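Alkylpurine DNA glycosylase AlkC (Pseudomonas fluorescens, PDB 5VHV) excises alkylated purines from DNA as a glycosylase, cleaving the bond between base and sugar without flipping the damaged nucleotide out of the helix. Local coordinates at residues D294-S298 with R334-G339; Y291-Y295 with R323-H327. One frame throughout, in Å; residues are numbered along the deposited sequence.

Contact 1. Residues D294-S298 with R334-G339. With nucleotides of chain C; nucleotides of chain D.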
loop_
_atom_site.group_PDB
_atom_site.type_symbol
_atom_site.label_atom_id
_atom_site.label_comp_id
_atom_site.label_asym_id
_atom_site.label_seq_id
_atom_site.Cartn_x
_atom_site.Cartn_y
_atom_site.Cartn_z
ATOM N N ASP A 294 12.543 18.023 -10.533
ATOM C CA ASP A 294 12.257 17.814 -11.948
ATOM C C ASP A 294 13.347 16.922 -12.520
ATOM O O ASP A 294 14.384 17.407 -12.957
ATOM C CB ASP A 294 12.244 19.143 -12.696
ATOM C CG ASP A 294 11.083 20.036 -12.307
ATOM O OD1 ASP A 294 10.036 19.516 -11.887
ATOM O OD2 ASP A 294 11.222 21.271 -12.438
ATOM N N TYR A 295 13.144 15.606 -12.494
ATOM C CA TYR A 295 14.174 14.709 -13.002
ATOM C C TYR A 295 14.300 14.764 -14.528
ATOM O O TYR A 295 13.299 14.809 -15.252
ATOM C CB TYR A 295 13.852 13.291 -12.590
ATOM C CG TYR A 295 14.117 12.983 -11.139
ATOM C CD1 TYR A 295 15.397 12.629 -10.710
ATOM C CD2 TYR A 295 13.090 13.002 -10.214
ATOM C CE1 TYR A 295 15.638 12.301 -9.383
ATOM C CE2 TYR A 295 13.320 12.679 -8.870
ATOM C CZ TYR A 295 14.589 12.334 -8.477
ATOM O OH TYR A 295 14.785 11.994 -7.174
ATOM N N VAL A 296 15.543 14.700 -15.021
ATOM C CA VAL A 296 15.775 14.428 -16.438
ATOM C C VAL A 296 15.514 12.953 -16.702
ATOM O O VAL A 296 16.032 12.081 -15.988
ATOM C CB VAL A 296 17.213 14.798 -16.839
ATOM C CG1 VAL A 296 17.456 14.537 -18.342
ATOM C CG2 VAL A 296 17.531 16.256 -16.468
ATOM N N LYS A 297 14.746 12.657 -17.751
ATOM C CA LYS A 297 14.445 11.282 -18.121
ATOM C C LYS A 297 15.089 10.960 -19.466
ATOM O O LYS A 297 15.738 11.804 -20.102
ATOM C CB LYS A 297 12.929 11.041 -18.153
ATOM C CG LYS A 297 12.177 11.433 -16.879
ATOM C CD LYS A 297 12.738 10.770 -15.595
ATOM C CE LYS A 297 12.796 9.249 -15.683
ATOM N NZ LYS A 297 13.021 8.637 -14.313
ATOM N N SER A 298 14.892 9.717 -19.907
ATOM C CA SER A 298 15.489 9.270 -21.160
ATOM C C SER A 298 15.103 10.199 -22.303
ATOM O O SER A 298 15.916 10.514 -23.179
ATOM C CB SER A 298 15.040 7.840 -21.476
ATOM O OG SER A 298 15.669 7.382 -22.663
ATOM N N ARG A 334 14.121 3.897 -10.207
ATOM C CA ARG A 334 14.423 5.170 -10.874
ATOM C C ARG A 334 15.816 5.118 -11.482
ATOM O O ARG A 334 16.808 5.012 -10.753
ATOM C CB ARG A 334 14.313 6.345 -9.894
ATOM C CG ARG A 334 14.376 7.721 -10.558
ATOM C CD ARG A 334 14.139 8.895 -9.585
ATOM N NE ARG A 334 12.904 8.730 -8.846
ATOM C CZ ARG A 334 12.808 8.436 -7.545
ATOM N NH1 ARG A 334 13.881 8.333 -6.784
ATOM N NH2 ARG A 334 11.616 8.248 -6.995
ATOM N N LYS A 335 15.885 5.214 -12.811
ATOM C CA LYS A 335 17.131 5.453 -13.523
ATOM C C LYS A 335 17.295 6.953 -13.752
ATOM O O LYS A 335 16.314 7.678 -13.944
ATOM C CB LYS A 335 17.137 4.713 -14.863
ATOM C CG LYS A 335 18.422 4.869 -15.667
ATOM C CD LYS A 335 18.466 3.869 -16.832
ATOM C CE LYS A 335 19.478 4.256 -17.896
ATOM N NZ LYS A 335 20.891 4.155 -17.446
ATOM N N HIS A 336 18.544 7.412 -13.718
ATOM C CA HIS A 336 18.849 8.827 -13.852
ATOM C C HIS A 336 19.575 9.098 -15.162
ATOM O O HIS A 336 20.217 8.219 -15.751
ATOM C CB HIS A 336 19.690 9.341 -12.678
ATOM C CG HIS A 336 19.029 9.143 -11.350
ATOM N ND1 HIS A 336 18.971 7.911 -10.731
ATOM C CD2 HIS A 336 18.348 9.998 -10.550
ATOM C CE1 HIS A 336 18.296 8.018 -9.600
ATOM N NE2 HIS A 336 17.918 9.275 -9.456
ATOM N N TYR A 337 19.458 10.350 -15.599
ATOM C CA TYR A 337 19.994 10.801 -16.866
ATOM C C TYR A 337 20.683 12.139 -16.650
ATOM O O TYR A 337 20.229 12.941 -15.822
ATOM C CB TYR A 337 18.870 10.925 -17.882
ATOM C CG TYR A 337 18.181 9.596 -18.092
ATOM C CD1 TYR A 337 17.179 9.168 -17.237
ATOM C CD2 TYR A 337 18.571 8.755 -19.125
ATOM C CE1 TYR A 337 16.552 7.937 -17.425
ATOM C CE2 TYR A 337 17.965 7.532 -19.318
ATOM C CZ TYR A 337 16.951 7.127 -18.461
ATOM O OH TYR A 337 16.340 5.906 -18.656
ATOM N N PRO A 338 21.775 12.401 -17.361
ATOM C CA PRO A 338 22.581 13.586 -17.059
ATOM C C PRO A 338 21.888 14.877 -17.456
ATOM O O PRO A 338 21.092 14.919 -18.392
ATOM C CB PRO A 338 23.847 13.375 -17.897
ATOM C CG PRO A 338 23.406 12.490 -19.023
ATOM C CD PRO A 338 22.383 11.575 -18.418
ATOM N N GLY A 339 22.205 15.940 -16.718
ATOM C CA GLY A 339 21.762 17.276 -17.044
ATOM C C GLY A 339 21.301 18.033 -15.814
ATOM O O GLY A 339 21.503 17.617 -14.667
ATOM P P DT C 3 13.021 6.332 -18.211
ATOM O OP1 DT C 3 13.220 7.706 -18.734
ATOM O OP2 DT C 3 14.035 5.621 -17.426
ATOM O "O5'" DT C 3 11.688 6.228 -17.347
ATOM C "C5'" DT C 3 10.548 6.872 -17.812
ATOM C "C4'" DT C 3 9.351 6.563 -16.942
ATOM O "O4'" DT C 3 9.017 5.168 -17.036
ATOM C "C3'" DT C 3 9.548 6.813 -15.449
ATOM O "O3'" DT C 3 9.030 8.079 -15.109
ATOM C "C2'" DT C 3 8.796 5.650 -14.766
ATOM C "C1'" DT C 3 8.198 4.876 -15.939
ATOM N N1 DT C 3 8.151 3.392 -15.798
ATOM C C2 DT C 3 6.923 2.771 -15.689
ATOM O O2 DT C 3 5.872 3.383 -15.621
ATOM N N3 DT C 3 6.974 1.406 -15.628
ATOM C C4 DT C 3 8.096 0.612 -15.684
ATOM O O4 DT C 3 8.031 -0.611 -15.621
ATOM C C5 DT C 3 9.353 1.325 -15.824
ATOM C C7 DT C 3 10.640 0.576 -15.888
ATOM C C6 DT C 3 9.317 2.664 -15.881
ATOM P P DA D 4 12.363 6.595 -3.422
ATOM O OP1 DA D 4 13.418 7.246 -4.211
ATOM O OP2 DA D 4 10.956 6.488 -3.856
ATOM O "O5'" DA D 4 12.807 5.120 -3.056
ATOM C "C5'" DA D 4 14.121 4.908 -2.546
ATOM C "C4'" DA D 4 14.431 3.423 -2.440
ATOM O "O4'" DA D 4 13.685 2.833 -1.340
ATOM C "C3'" DA D 4 14.088 2.609 -3.662
ATOM O "O3'" DA D 4 15.104 1.625 -3.864
ATOM C "C2'" DA D 4 12.723 2.004 -3.332
ATOM C "C1'" DA D 4 12.848 1.788 -1.816
ATOM N N9 DA D 4 11.609 1.902 -1.051
ATOM C C8 DA D 4 10.663 2.862 -1.174
ATOM N N7 DA D 4 9.689 2.754 -0.315
ATOM C C5 DA D 4 10.054 1.673 0.467
ATOM C C6 DA D 4 9.424 1.063 1.549
ATOM N N6 DA D 4 8.272 1.515 2.044
ATOM N N1 DA D 4 10.024 0.001 2.114
ATOM C C2 DA D 4 11.200 -0.414 1.610
ATOM N N3 DA D 4 11.883 0.077 0.568
ATOM C C4 DA D 4 11.233 1.136 0.040
ATOM P P DC C 4 9.281 8.715 -13.655
ATOM O OP1 DC C 4 8.955 10.145 -13.863
ATOM O OP2 DC C 4 10.571 8.286 -13.065
ATOM O "O5'" DC C 4 8.104 8.090 -12.788
ATOM C "C5'" DC C 4 6.757 8.429 -13.109
ATOM C "C4'" DC C 4 5.798 7.591 -12.298
ATOM O "O4'" DC C 4 5.887 6.209 -12.708
ATOM C "C3'" DC C 4 6.082 7.615 -10.798
ATOM O "O3'" DC C 4 5.027 8.289 -10.135
ATOM C "C2'" DC C 4 6.190 6.137 -10.396
ATOM C "C1'" DC C 4 5.610 5.407 -11.589
ATOM N N1 DC C 4 6.174 4.045 -11.824
ATOM C C2 DC C 4 5.302 2.958 -11.895
ATOM O O2 DC C 4 4.086 3.152 -11.761
ATOM N N3 DC C 4 5.801 1.724 -12.130
ATOM C C4 DC C 4 7.116 1.552 -12.268
ATOM N N4 DC C 4 7.554 0.302 -12.474
ATOM C C5 DC C 4 8.035 2.650 -12.199
ATOM C C6 DC C 4 7.527 3.869 -11.965
HETATM O O HOH W 1 16.505 9.881 -7.173
HETATM O O HOH W 2 17.484 11.798 -13.850
HETATM O O HOH W 3 15.334 9.993 -13.062
HETATM O O HOH W 4 13.560 5.901 -14.605
#

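Contact 2. Residues Y291-Y295 with R323-H327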
loop_
_atom_site.group_PDB
_atom_site.type_symbol
_atom_site.label_atom_id
_atom_site.label_comp_id
_atom_site.label_asym_id
_atom_site.label_seq_id
_atom_site.Cartn_x
_atom_site.Cartn_y
_atom_site.Cartn_z
ATOM N N TYR A 291 9.419 19.200 -0.949
ATOM C CA TYR A 291 10.230 19.671 -2.067
ATOM C C TYR A 291 9.989 18.768 -3.254
ATOM O O TYR A 291 9.440 17.674 -3.124
ATOM C CB TYR A 291 11.730 19.724 -1.744
ATOM C CG TYR A 291 12.426 18.399 -1.534
ATOM C CD1 TYR A 291 12.324 17.734 -0.328
ATOM C CD2 TYR A 291 13.257 17.854 -2.518
ATOM C CE1 TYR A 291 12.976 16.547 -0.113
ATOM C CE2 TYR A 291 13.924 16.657 -2.300
ATOM C CZ TYR A 291 13.787 16.029 -1.101
ATOM O OH TYR A 291 14.434 14.849 -0.853
ATOM N N ALA A 292 10.346 19.262 -4.434
ATOM C CA ALA A 292 10.159 18.479 -5.640
ATOM C C ALA A 292 11.388 18.555 -6.529
ATOM O O ALA A 292 12.051 19.591 -6.599
ATOM C CB ALA A 292 8.944 18.947 -6.413
ATOM N N ILE A 293 11.682 17.452 -7.206
ATOM C CA ILE A 293 12.745 17.405 -8.203
ATOM C C ILE A 293 12.134 17.188 -9.578
ATOM O O ILE A 293 11.338 16.262 -9.784
ATOM C CB ILE A 293 13.771 16.302 -7.898
ATOM C CG1 ILE A 293 14.374 16.516 -6.506
ATOM C CG2 ILE A 293 14.861 16.301 -8.996
ATOM C CD1 ILE A 293 15.411 15.446 -6.102
ATOM N N ASP A 294 12.543 18.023 -10.533
ATOM C CA ASP A 294 12.257 17.814 -11.948
ATOM C C ASP A 294 13.347 16.922 -12.520
ATOM O O ASP A 294 14.384 17.407 -12.957
ATOM C CB ASP A 294 12.244 19.143 -12.696
ATOM C CG ASP A 294 11.083 20.036 -12.307
ATOM O OD1 ASP A 294 10.036 19.516 -11.887
ATOM O OD2 ASP A 294 11.222 21.271 -12.438
ATOM N N TYR A 295 13.144 15.606 -12.494
ATOM C CA TYR A 295 14.174 14.709 -13.002
ATOM C C TYR A 295 14.300 14.764 -14.528
ATOM O O TYR A 295 13.299 14.809 -15.252
ATOM C CB TYR A 295 13.852 13.291 -12.590
ATOM C CG TYR A 295 14.117 12.983 -11.139
ATOM C CD1 TYR A 295 15.397 12.629 -10.710
ATOM C CD2 TYR A 295 13.090 13.002 -10.214
ATOM C CE1 TYR A 295 15.638 12.301 -9.383
ATOM C CE2 TYR A 295 13.320 12.679 -8.870
ATOM C CZ TYR A 295 14.589 12.334 -8.477
ATOM O OH TYR A 295 14.785 11.994 -7.174
ATOM N N ARG A 323 16.959 21.133 6.337
ATOM C CA ARG A 323 18.078 20.534 5.625
ATOM C C ARG A 323 17.728 19.091 5.324
ATOM O O ARG A 323 17.269 18.379 6.222
ATOM C CB ARG A 323 19.363 20.609 6.457
ATOM C CG ARG A 323 20.558 19.957 5.783
ATOM C CD ARG A 323 21.821 20.143 6.617
ATOM N NE ARG A 323 22.994 19.568 5.968
ATOM C CZ ARG A 323 23.851 20.262 5.228
ATOM N NH1 ARG A 323 23.667 21.565 5.043
ATOM N NH2 ARG A 323 24.892 19.656 4.676
ATOM N N ARG A 324 17.952 18.667 4.083
ATOM C CA ARG A 324 17.707 17.287 3.680
ATOM C C ARG A 324 18.793 16.829 2.726
ATOM O O ARG A 324 19.030 17.470 1.700
ATOM C CB ARG A 324 16.335 17.139 3.001
ATOM C CG ARG A 324 16.032 15.761 2.403
ATOM C CD ARG A 324 16.124 14.597 3.386
ATOM N NE ARG A 324 15.364 14.826 4.626
ATOM C CZ ARG A 324 14.038 14.742 4.739
ATOM N NH1 ARG A 324 13.296 14.434 3.694
ATOM N NH2 ARG A 324 13.462 14.991 5.908
ATOM N N GLU A 325 19.442 15.722 3.070
ATOM C CA GLU A 325 20.382 15.054 2.193
ATOM C C GLU A 325 19.648 13.992 1.371
ATOM O O GLU A 325 18.752 13.318 1.875
ATOM C CB GLU A 325 21.489 14.455 3.062
ATOM C CG GLU A 325 22.434 13.533 2.404
ATOM C CD GLU A 325 23.311 12.889 3.448
ATOM O OE1 GLU A 325 23.044 11.729 3.820
ATOM O OE2 GLU A 325 24.226 13.575 3.938
ATOM N N GLN A 326 19.993 13.874 0.086
ATOM C CA GLN A 326 19.378 12.856 -0.768
ATOM C C GLN A 326 20.453 12.155 -1.576
ATOM O O GLN A 326 21.329 12.801 -2.148
ATOM C CB GLN A 326 18.307 13.449 -1.697
ATOM C CG GLN A 326 17.408 12.399 -2.338
ATOM C CD GLN A 326 16.349 12.991 -3.239
ATOM O OE1 GLN A 326 15.796 14.060 -2.960
ATOM N NE2 GLN A 326 16.087 12.314 -4.353
ATOM N N HIS A 327 20.391 10.833 -1.597
ATOM C CA HIS A 327 21.401 10.001 -2.242
ATOM C C HIS A 327 20.946 9.723 -3.671
ATOM O O HIS A 327 19.970 9.000 -3.887
ATOM C CB HIS A 327 21.588 8.723 -1.436
ATOM C CG HIS A 327 22.578 7.753 -2.010
ATOM N ND1 HIS A 327 22.617 6.435 -1.611
ATOM C CD2 HIS A 327 23.563 7.897 -2.931
ATOM C CE1 HIS A 327 23.584 5.807 -2.256
ATOM N NE2 HIS A 327 24.171 6.670 -3.069
HETATM O O HOH W 5 13.755 13.167 1.207
#

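Contact 1. Residues D294-S298 with R334-G339
Tyr337 packs its ring against the backbone of Val296, Lys297 and Ser298, where the loop after strand 285-294 meets the loop leading into strand 339-347, at the DNA-facing end of the beta domain. Tyr337 CB sits 3.9 Å from CG1 of Val296. Farther out, Tyr337 CD1 brings the ring edge to 3.4 Å from Val296 O, while one face is covered by the Lys297 carbonyl carbon near the rim and by Ser298 N over the centre. The tip, Tyr337 OH, donates a 2.6 Å hydrogen bond to OP2 of DT3 of chain C. Ser298 N binds the other oxygen of this phosphate, OP1, at 2.9 Å, so one phosphate is gripped from both segments. Bends at chi2 and chi3 (both -55°) carry Lys297 NZ back to OP2 of DC4 of chain C, 2.8 Å away. Lys297 NZ bonds Lys335 O directly but weakly; one water bridges this same pair, and a second accepts from NZ and from Lys335 N. Arg334 CD stands over a face of Tyr295, 3.8 Å from the ring centroid, in a CH-pi contact. Arg334 NH1 then reaches OP1 of DA4 of chain D at 2.8 Å, and a water ties it to Tyr295 OH and His336 NE2. All these direct DNA bonds end on phosphate oxygens, consistent with this contact reading the sugar-phosphate backbone rather than base sequence.

Contact 2. Residues Y291-Y295 with R323-H327
Tyr291 OH donates a 2.6 Å hydrogen bond to Gln326 OE1, joining strands 285-294 and 319-327 across the interior of a beta-sandwich, probably the immunoglobulin-like domain of AlkC. The hydroxyl approaches the amide oxygen from above the carbonyl plane, 38° out of it, while OE1 itself lies at the edge of the tyrosine ring. The same amide offers Gln326 NE2 to Tyr295 OH in a weak bond of 3.1 Å. With OE1 accepting from one tyrosine and NE2 donating to another, the two ends of the Gln326 amide are told apart and its rotation is probably fixed. The glutamine reaches this position because its chain is extended beyond CG, spanning much of the gap between the layers; the axes of 291-294 and 323-327 come within 11.4 Å and cross at -35°, as expected of sheets packed face to face. On Tyr291, a chi1 of 68° directs the ring across the interior and puts OH at Gln326 OE1.

Packing closes around this polar core. Ile293 points CD1 at the amide, 3.5 Å from Gln326 OE1, and lays CG2 over the centre of the Tyr295 ring. Phe307 of strand 305-314 touches both Tyr291 and Gln326, and Leu273 and Val343 also border Tyr291. At the outer side, Arg324 CG passes 3.7 Å from Tyr291 OH, and its NH1 binds Lys308 O. Between these two residues a water donates to Tyr291 OH at 2.7 Å and accepts from Arg324 NH1 at 2.8 Å.

Overall arrangement
Both contacts begin in one chain segment, where strand 285-294 runs out into a loop, and of the residues that touch, they share Tyr295; the centres of contact 1 and contact 2 are about 13 Å apart. Contact 2 is the interior one: five touching residues, three of them buried, link two strands of the beta domain chiefly by neutral hydroxyl and amide groups, with Arg324 at the margin. Contact 1 is a loop-to-loop junction, only partly buried, with lysine, arginine, a tyrosine hydroxyl and a backbone N-H turned to DNA phosphates. Tyr295 connects the two environments: its hydroxyl bonds Gln326 weakly and one water of contact 1. The chemistry thus passes from buried neutral hydrogen bonds to phosphate binding.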